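Putative glycoside hydrolase (Bacteroides thetaiotaomicron VPI-5482, PDB 3HBZ) is of unproven function but, as a calcium-binding putative glycoside hydrolase, may play a role in carbohydrate metabolism. Local coordinates at residues L213-D223 / R236-I244; N307-S315 / S327-L336. All coordinates share one frame; numbering follows the deposited sequence.

How the interactions relate
Both interactions join the same two layers of a beta-sandwich: strands 210-220 and 328-338 are neighbours in one layer, 240-247 and 306-313 in the other, and the two contacts sit with their centres about 7 Å apart. Each is largely buried. Interaction 1, farther from the chain's centre, relies on a tyrosine ring under a cysteine sulfur and on an exposed, charged end where R236 and D223 meet through water; interaction 2 lies deeper and relies on aliphatic side chains round a phenyl ring, with serines at one end and a calcium site on its outer side. D237 of interaction 1 ties them together, its OD2 probably hydrogen-bonded to the hydroxyls of S315 and S327.

Interaction 1 of 2, residues L213-D223 / R236-I244; sequences LAGYYKYKAGD and RDICDIYAI
Y219 lays one face of its ring on C239, where two layers of a beta-sandwich pack together. The strand axes of 213-220 and 240-244 pass 8.7 Å apart and run roughly antiparallel, at 154°, without one hydrogen bond between the segments, so side chains and waters do the joining. With CG anti to the backbone N (chi1 -175°), the Y219 side chain reaches from its own strand to the backbone of 237-239. Its CB sits at the edge of the Y217 ring, in plane. From there the C239 sulfur stands over the face of the Y219 ring, SG lying 4.2 Å from the centroid and 20° off the normal, a sulfur-aromatic contact. Farther along, Y219 CE1 meets C239 CB at 3.6 Å, a CH-pi approach over the same ring. On the other flank CE2 touches I238 CD1, the two side chains crossing at about a right angle, while D237 O lies at the ring edge, near its plane. CZ comes 3.4 Å from C239 N, which rides above the rim. The tip, OH, passes close to I238 N at a poor angle and instead hydrogen-bonds S314 O. Toward 244 the contact turns mainly aliphatic, L213 CD2 resting on I241 CG2 at 4.0 Å. At the opposite end A221 CB sits over one face of the R236 guanidinium, whose NE is in a salt bridge with E277. Two waters finish this end: one links G222 O to D237 N, and the other donates to D223 OD1 and accepts from R236 NH1, at 2.7 Å each.

Interaction 2 of 2, residues N307-S315 / S327-L336; sequences NVAIVFTSS and STLLIDEVEL. With CA (calcium ion), chain B.
F312 points its ring between I331 and V334 and buries more area than any other residue here. I331 CG2 lies over one face, 4.2 Å from the ring centroid and 22° off the normal, a CH-pi contact offset toward the rim; I331 CD1 presses on F312 CD1 at 3.8 Å. At the far end of the ring, CZ meets V334 CG2 at 4.0 Å, the two side chains coming from opposite directions. The ring gets there because CG stands anti to the carbonyl carbon (chi1 -50°). Trimming F312 to an alanine would probably open a gap between the layers and leave I331 and V334 without the ring they rest on. On one side of this centre, L336 packs its CB on I310 CD1 and its CD2 on V308 CG1; on the other, L329 CD2 lies 3.6 Å from T313 O and S327 CB approaches S314 O. No hydrogen bond passes between the segments. In the next shell L161 and I241 also touch F312, while Y100 covers I310, V334 and L336. Between I331 and V334 the chain turns a corner at E333, whose N bonds D332 OD1 at 2.9 Å from above the carboxylate plane. D332 itself grips the calcium ion with both oxygens, OD1 at 2.5 Å and OD2 at 2.6 Å. A water, the backbone oxygens of N101, T155 and K157, and E103 OE2 complete seven ligands. This pairs a hydrophobic sandwich interior with a calcium site on the outer side of one strand, consistent with the galactose-binding-domain-like clan of this domain.

Interaction 1 of 2, residues L213-D223 / R236-I244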
loop_
_atom_site.group_PDB
_atom_site.type_symbol
_atom_site.label_atom_id
_atom_site.label_comp_id
_atom_site.label_asym_id
_atom_site.label_seq_id
_atom_site.Cartn_x
_atom_site.Cartn_y
_atom_site.Cartn_z
ATOM N N LEU A 213 5.236 9.991 14.400
ATOM C CA LEU A 213 5.638 9.801 13.008
ATOM C C LEU A 213 6.457 11.057 12.654
ATOM O O LEU A 213 5.921 12.172 12.714
ATOM C CB LEU A 213 4.423 9.750 12.088
ATOM C CG LEU A 213 4.765 9.604 10.589
ATOM C CD1 LEU A 213 5.499 8.281 10.328
ATOM C CD2 LEU A 213 3.500 9.656 9.747
ATOM N N ALA A 214 7.717 10.871 12.269
ATOM C CA ALA A 214 8.643 11.963 12.009
ATOM C C ALA A 214 9.252 11.787 10.627
ATOM O O ALA A 214 9.291 10.681 10.127
ATOM C CB ALA A 214 9.770 12.004 13.095
ATOM N N GLY A 215 9.654 12.894 10.004
ATOM C CA GLY A 215 10.354 12.851 8.736
ATOM C C GLY A 215 10.465 14.206 8.108
ATOM O O GLY A 215 10.230 15.216 8.774
ATOM N N TYR A 216 10.843 14.236 6.824
ATOM C CA TYR A 216 10.975 15.492 6.118
ATOM C C TYR A 216 10.126 15.547 4.854
ATOM O O TYR A 216 9.958 14.529 4.172
ATOM C CB TYR A 216 12.448 15.733 5.749
ATOM C CG TYR A 216 13.281 16.019 6.948
ATOM C CD1 TYR A 216 13.821 14.979 7.693
ATOM C CD2 TYR A 216 13.504 17.339 7.376
ATOM C CE1 TYR A 216 14.583 15.234 8.809
ATOM C CE2 TYR A 216 14.282 17.605 8.494
ATOM C CZ TYR A 216 14.793 16.535 9.208
ATOM O OH TYR A 216 15.539 16.743 10.315
ATOM N N TYR A 217 9.673 16.761 4.496
ATOM C CA TYR A 217 8.944 16.950 3.253
ATOM C C TYR A 217 9.260 18.255 2.573
ATOM O O TYR A 217 9.772 19.188 3.179
ATOM C CB TYR A 217 7.430 16.819 3.446
ATOM C CG TYR A 217 6.775 18.056 3.976
ATOM C CD1 TYR A 217 6.875 18.387 5.334
ATOM C CD2 TYR A 217 6.048 18.901 3.145
ATOM C CE1 TYR A 217 6.257 19.524 5.846
ATOM C CE2 TYR A 217 5.459 20.062 3.638
ATOM C CZ TYR A 217 5.556 20.358 5.000
ATOM O OH TYR A 217 4.975 21.495 5.504
ATOM N N LYS A 218 8.937 18.271 1.287
ATOM C CA LYS A 218 8.806 19.459 0.483
ATOM C C LYS A 218 7.423 19.376 -0.173
ATOM O O LYS A 218 6.917 18.263 -0.471
ATOM C CB LYS A 218 9.879 19.519 -0.620
ATOM C CG LYS A 218 11.300 19.776 -0.166
ATOM C CD LYS A 218 12.257 19.819 -1.352
ATOM C CE LYS A 218 13.664 20.226 -0.938
ATOM N NZ LYS A 218 14.688 20.142 -2.010
ATOM N N TYR A 219 6.834 20.532 -0.462
ATOM C CA TYR A 219 5.518 20.550 -1.097
ATOM C C TYR A 219 5.301 21.779 -1.964
ATOM O O TYR A 219 5.605 22.905 -1.555
ATOM C CB TYR A 219 4.402 20.452 -0.060
ATOM C CG TYR A 219 3.005 20.355 -0.675
ATOM C CD1 TYR A 219 2.605 19.194 -1.303
ATOM C CD2 TYR A 219 2.108 21.430 -0.650
ATOM C CE1 TYR A 219 1.359 19.061 -1.891
ATOM C CE2 TYR A 219 0.809 21.321 -1.266
ATOM C CZ TYR A 219 0.467 20.141 -1.898
ATOM O OH TYR A 219 -0.762 19.918 -2.452
ATOM N N LYS A 220 4.731 21.539 -3.141
ATOM C CA LYS A 220 4.273 22.597 -4.048
ATOM C C LYS A 220 2.850 22.228 -4.539
ATOM O O LYS A 220 2.629 21.138 -5.010
ATOM C CB LYS A 220 5.239 22.725 -5.209
ATOM C CG LYS A 220 4.925 23.878 -6.201
ATOM C CD LYS A 220 6.084 24.111 -7.162
ATOM N N ALA A 221 1.885 23.116 -4.343
ATOM C CA ALA A 221 0.529 22.917 -4.843
ATOM C C ALA A 221 0.537 23.129 -6.332
ATOM O O ALA A 221 1.285 23.959 -6.820
ATOM C CB ALA A 221 -0.421 23.919 -4.198
ATOM N N GLY A 222 -0.317 22.420 -7.051
ATOM C CA GLY A 222 -0.550 22.712 -8.452
ATOM C C GLY A 222 -1.272 24.030 -8.614
ATOM O O GLY A 222 -1.927 24.503 -7.686
ATOM N N ASP A 223 -1.178 24.569 -9.820
ATOM C CA ASP A 223 -1.682 25.907 -10.214
ATOM C C ASP A 223 -3.190 26.081 -10.103
ATOM O O ASP A 223 -3.656 27.115 -9.689
ATOM C CB ASP A 223 -1.307 26.188 -11.679
ATOM C CG ASP A 223 0.210 26.317 -11.905
ATOM O OD1 ASP A 223 0.962 26.590 -10.937
ATOM O OD2 ASP A 223 0.643 26.164 -13.072
ATOM N N ARG A 236 -6.420 26.496 -2.521
ATOM C CA ARG A 236 -5.054 26.075 -2.822
ATOM C C ARG A 236 -4.890 24.640 -2.303
ATOM O O ARG A 236 -5.410 24.308 -1.251
ATOM C CB ARG A 236 -4.068 27.046 -2.222
ATOM C CG ARG A 236 -2.682 26.961 -2.797
ATOM C CD ARG A 236 -2.372 27.960 -3.948
ATOM N NE ARG A 236 -0.965 27.748 -4.301
ATOM C CZ ARG A 236 -0.438 27.594 -5.518
ATOM N NH1 ARG A 236 -1.137 27.719 -6.639
ATOM N NH2 ARG A 236 0.858 27.336 -5.605
ATOM N N ASP A 237 -4.261 23.762 -3.085
ATOM C CA ASP A 237 -4.153 22.369 -2.684
ATOM C C ASP A 237 -3.201 22.256 -1.481
ATOM O O ASP A 237 -2.416 23.183 -1.207
ATOM C CB ASP A 237 -3.644 21.532 -3.872
ATOM C CG ASP A 237 -4.053 20.060 -3.822
ATOM O OD1 ASP A 237 -4.739 19.603 -2.858
ATOM O OD2 ASP A 237 -3.654 19.335 -4.782
ATOM N N ILE A 238 -3.311 21.154 -0.738
ATOM C CA ILE A 238 -2.368 20.848 0.335
ATOM C C ILE A 238 -2.242 19.343 0.413
ATOM O O ILE A 238 -3.153 18.618 0.008
ATOM C CB ILE A 238 -2.802 21.480 1.719
ATOM C CG1 ILE A 238 -1.634 21.579 2.720
ATOM C CG2 ILE A 238 -4.038 20.705 2.335
ATOM C CD1 ILE A 238 -0.345 22.339 2.206
ATOM N N CYS A 239 -1.081 18.877 0.876
ATOM C CA CYS A 239 -0.832 17.477 1.134
ATOM C C CYS A 239 -1.465 16.998 2.434
ATOM O O CYS A 239 -1.945 17.824 3.253
ATOM C CB CYS A 239 0.670 17.248 1.200
ATOM S SG CYS A 239 1.485 18.257 2.456
ATOM N N ASP A 240 -1.468 15.679 2.630
ATOM C CA ASP A 240 -1.815 15.064 3.925
ATOM C C ASP A 240 -0.769 14.013 4.244
ATOM O O ASP A 240 -0.221 13.334 3.344
ATOM C CB ASP A 240 -3.217 14.453 3.893
ATOM C CG ASP A 240 -3.871 14.350 5.267
ATOM O OD1 ASP A 240 -3.300 14.737 6.316
ATOM O OD2 ASP A 240 -4.993 13.852 5.281
ATOM N N ILE A 241 -0.450 13.932 5.531
ATOM C CA ILE A 241 0.463 12.951 6.067
ATOM C C ILE A 241 -0.134 12.501 7.395
ATOM O O ILE A 241 -0.397 13.333 8.262
ATOM C CB ILE A 241 1.873 13.575 6.345
ATOM C CG1 ILE A 241 2.432 14.223 5.074
ATOM C CG2 ILE A 241 2.811 12.488 6.961
ATOM C CD1 ILE A 241 3.753 15.040 5.213
ATOM N N TYR A 242 -0.395 11.210 7.535
ATOM C CA TYR A 242 -1.046 10.727 8.707
ATOM C C TYR A 242 -0.700 9.274 8.979
ATOM O O TYR A 242 -0.081 8.607 8.133
ATOM C CB TYR A 242 -2.535 10.982 8.614
ATOM C CG TYR A 242 -3.304 10.262 7.524
ATOM C CD1 TYR A 242 -3.916 9.034 7.776
ATOM C CD2 TYR A 242 -3.473 10.827 6.288
ATOM C CE1 TYR A 242 -4.696 8.382 6.801
ATOM C CE2 TYR A 242 -4.219 10.161 5.262
ATOM C CZ TYR A 242 -4.845 8.951 5.543
ATOM O OH TYR A 242 -5.612 8.306 4.584
ATOM N N ALA A 243 -1.051 8.816 10.180
ATOM C CA ALA A 243 -0.888 7.428 10.596
ATOM C C ALA A 243 -2.034 7.082 11.526
ATOM O O ALA A 243 -2.575 7.964 12.219
ATOM C CB ALA A 243 0.478 7.185 11.289
ATOM N N ILE A 244 -2.457 5.820 11.477
ATOM C CA ILE A 244 -3.559 5.322 12.312
ATOM C C ILE A 244 -3.139 3.978 12.922
ATOM O O ILE A 244 -2.303 3.265 12.378
ATOM C CB ILE A 244 -4.861 5.188 11.529
ATOM C CG1 ILE A 244 -4.674 4.263 10.303
ATOM C CG2 ILE A 244 -5.351 6.543 11.062
ATOM C CD1 ILE A 244 -5.952 4.074 9.435
HETATM O O HOH W 1 -3.896 24.502 -5.886
HETATM O O HOH W 2 0.501 28.095 -8.768
#

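Interaction 2 of 2, residues N307-S315 / S327-L336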
loop_
_atom_site.group_PDB
_atom_site.type_symbol
_atom_site.label_atom_id
_atom_site.label_comp_id
_atom_site.label_asym_id
_atom_site.label_seq_id
_atom_site.Cartn_x
_atom_site.Cartn_y
_atom_site.Cartn_z
ATOM N N ASN A 307 -3.235 -3.067 14.011
ATOM C CA ASN A 307 -2.544 -2.678 12.827
ATOM C C ASN A 307 -2.219 -1.212 12.891
ATOM O O ASN A 307 -2.965 -0.400 13.481
ATOM C CB ASN A 307 -3.431 -2.878 11.587
ATOM C CG ASN A 307 -3.527 -4.324 11.139
ATOM O OD1 ASN A 307 -3.026 -5.237 11.809
ATOM N ND2 ASN A 307 -4.193 -4.537 9.988
ATOM N N VAL A 308 -1.149 -0.859 12.187
ATOM C CA VAL A 308 -0.792 0.514 11.982
ATOM C C VAL A 308 -0.709 0.737 10.494
ATOM O O VAL A 308 -0.227 -0.144 9.756
ATOM C CB VAL A 308 0.570 0.881 12.645
ATOM C CG1 VAL A 308 1.040 2.249 12.104
ATOM C CG2 VAL A 308 0.403 0.934 14.195
ATOM N N ALA A 309 -1.184 1.905 10.058
ATOM C CA ALA A 309 -0.961 2.424 8.709
ATOM C C ALA A 309 -0.309 3.793 8.764
ATOM O O ALA A 309 -0.612 4.608 9.655
ATOM C CB ALA A 309 -2.303 2.536 7.928
ATOM N N ILE A 310 0.542 4.057 7.777
ATOM C CA ILE A 310 1.127 5.365 7.507
ATOM C C ILE A 310 0.689 5.696 6.092
ATOM O O ILE A 310 0.747 4.829 5.190
ATOM C CB ILE A 310 2.662 5.346 7.583
ATOM C CG1 ILE A 310 3.149 5.079 9.012
ATOM C CG2 ILE A 310 3.299 6.681 7.028
ATOM C CD1 ILE A 310 4.608 4.620 9.074
ATOM N N VAL A 311 0.241 6.927 5.902
ATOM C CA VAL A 311 -0.263 7.384 4.612
ATOM C C VAL A 311 0.271 8.776 4.265
ATOM O O VAL A 311 0.250 9.705 5.129
ATOM C CB VAL A 311 -1.802 7.485 4.633
ATOM C CG1 VAL A 311 -2.290 7.871 3.225
ATOM C CG2 VAL A 311 -2.443 6.177 5.137
ATOM N N PHE A 312 0.756 8.893 3.025
ATOM C CA PHE A 312 1.171 10.137 2.390
ATOM C C PHE A 312 0.335 10.364 1.144
ATOM O O PHE A 312 0.090 9.421 0.386
ATOM C CB PHE A 312 2.615 10.084 1.949
ATOM C CG PHE A 312 3.569 9.623 3.016
ATOM C CD1 PHE A 312 4.014 10.515 3.965
ATOM C CD2 PHE A 312 4.039 8.334 3.023
ATOM C CE1 PHE A 312 4.884 10.120 4.956
ATOM C CE2 PHE A 312 4.941 7.908 4.014
ATOM C CZ PHE A 312 5.353 8.799 4.966
ATOM N N THR A 313 -0.094 11.598 0.930
ATOM C CA THR A 313 -0.776 11.966 -0.324
ATOM C C THR A 313 -0.503 13.428 -0.725
ATOM O O THR A 313 -0.458 14.333 0.120
ATOM C CB THR A 313 -2.277 11.687 -0.280
ATOM O OG1 THR A 313 -2.840 12.088 -1.544
ATOM C CG2 THR A 313 -2.978 12.502 0.843
ATOM N N SER A 314 -0.357 13.656 -2.023
ATOM C CA SER A 314 -0.075 14.965 -2.579
ATOM C C SER A 314 -1.315 15.879 -2.589
ATOM O O SER A 314 -1.192 17.066 -2.810
ATOM C CB SER A 314 0.512 14.820 -3.984
ATOM O OG SER A 314 -0.379 14.154 -4.880
ATOM N N SER A 315 -2.504 15.315 -2.385
ATOM C CA SER A 315 -3.763 16.084 -2.415
ATOM C C SER A 315 -4.707 15.562 -1.317
ATOM O O SER A 315 -5.227 14.460 -1.387
ATOM C CB SER A 315 -4.444 15.967 -3.771
ATOM O OG SER A 315 -3.774 16.717 -4.767
ATOM N N SER A 327 0.229 19.054 -8.097
ATOM C CA SER A 327 0.602 19.113 -6.675
ATOM C C SER A 327 1.656 18.070 -6.417
ATOM O O SER A 327 1.465 16.935 -6.822
ATOM C CB SER A 327 -0.617 18.933 -5.757
ATOM O OG SER A 327 -1.386 20.138 -5.776
ATOM N N THR A 328 2.782 18.453 -5.779
ATOM C CA THR A 328 3.969 17.585 -5.635
ATOM C C THR A 328 4.443 17.547 -4.184
ATOM O O THR A 328 4.785 18.584 -3.609
ATOM C CB THR A 328 5.120 18.076 -6.499
ATOM O OG1 THR A 328 4.679 18.131 -7.855
ATOM C CG2 THR A 328 6.388 17.160 -6.391
ATOM N N LEU A 329 4.401 16.348 -3.595
ATOM C CA LEU A 329 4.867 16.090 -2.261
ATOM C C LEU A 329 6.088 15.184 -2.386
ATOM O O LEU A 329 5.987 14.097 -2.960
ATOM C CB LEU A 329 3.767 15.410 -1.415
ATOM C CG LEU A 329 4.160 15.007 0.017
ATOM C CD1 LEU A 329 4.500 16.244 0.943
ATOM C CD2 LEU A 329 3.090 14.182 0.660
ATOM N N LEU A 330 7.223 15.664 -1.892
ATOM C CA LEU A 330 8.442 14.863 -1.709
ATOM C C LEU A 330 8.615 14.469 -0.254
ATOM O O LEU A 330 8.414 15.286 0.645
ATOM C CB LEU A 330 9.703 15.625 -2.212
ATOM C CG LEU A 330 9.703 16.177 -3.615
ATOM C CD1 LEU A 330 11.093 16.880 -3.907
ATOM C CD2 LEU A 330 9.306 15.075 -4.712
ATOM N N ILE A 331 8.961 13.201 -0.009
ATOM C CA ILE A 331 9.075 12.685 1.345
ATOM C C ILE A 331 10.383 11.959 1.484
ATOM O O ILE A 331 10.775 11.221 0.570
ATOM C CB ILE A 331 7.916 11.705 1.671
ATOM C CG1 ILE A 331 6.547 12.426 1.750
ATOM C CG2 ILE A 331 8.209 10.903 2.921
ATOM C CD1 ILE A 331 6.354 13.311 3.014
ATOM N N ASP A 332 11.100 12.199 2.587
ATOM C CA ASP A 332 12.311 11.451 2.855
ATOM C C ASP A 332 12.596 11.323 4.349
ATOM O O ASP A 332 12.082 12.103 5.167
ATOM C CB ASP A 332 13.510 12.086 2.146
ATOM C CG ASP A 332 14.592 11.046 1.750
ATOM O OD1 ASP A 332 14.397 9.848 2.043
ATOM O OD2 ASP A 332 15.639 11.435 1.165
ATOM N N GLU A 333 13.421 10.328 4.689
ATOM C CA GLU A 333 13.940 10.127 6.062
ATOM C C GLU A 333 12.819 10.053 7.107
ATOM O O GLU A 333 12.804 10.801 8.094
ATOM C CB GLU A 333 14.930 11.238 6.435
ATOM C CG GLU A 333 16.181 11.257 5.587
ATOM C CD GLU A 333 17.241 12.274 6.052
ATOM O OE1 GLU A 333 17.031 12.969 7.071
ATOM O OE2 GLU A 333 18.309 12.365 5.393
ATOM N N VAL A 334 11.885 9.133 6.917
ATOM C CA VAL A 334 10.744 9.066 7.808
ATOM C C VAL A 334 11.033 7.983 8.829
ATOM O O VAL A 334 11.676 6.979 8.517
ATOM C CB VAL A 334 9.417 8.716 7.034
ATOM C CG1 VAL A 334 8.232 8.587 7.971
ATOM C CG2 VAL A 334 9.135 9.777 5.997
ATOM N N GLU A 335 10.483 8.161 10.025
ATOM C CA GLU A 335 10.571 7.162 11.059
ATOM C C GLU A 335 9.249 6.982 11.785
ATOM O O GLU A 335 8.624 7.945 12.225
ATOM C CB GLU A 335 11.686 7.540 12.077
ATOM C CG GLU A 335 11.940 6.409 12.991
ATOM C CD GLU A 335 13.122 6.592 13.921
ATOM O OE1 GLU A 335 13.736 7.681 13.930
ATOM O OE2 GLU A 335 13.416 5.609 14.640
ATOM N N LEU A 336 8.836 5.737 11.962
ATOM C CA LEU A 336 7.783 5.415 12.939
ATOM C C LEU A 336 8.430 5.156 14.312
ATOM O O LEU A 336 9.086 4.124 14.533
ATOM C CB LEU A 336 6.996 4.190 12.447
ATOM C CG LEU A 336 5.846 3.760 13.351
ATOM C CD1 LEU A 336 4.848 4.903 13.572
ATOM C CD2 LEU A 336 5.189 2.463 12.749
HETATM CA CA CA B . 16.442 8.944 0.969
HETATM O O HOH W 3 17.453 8.885 3.114
#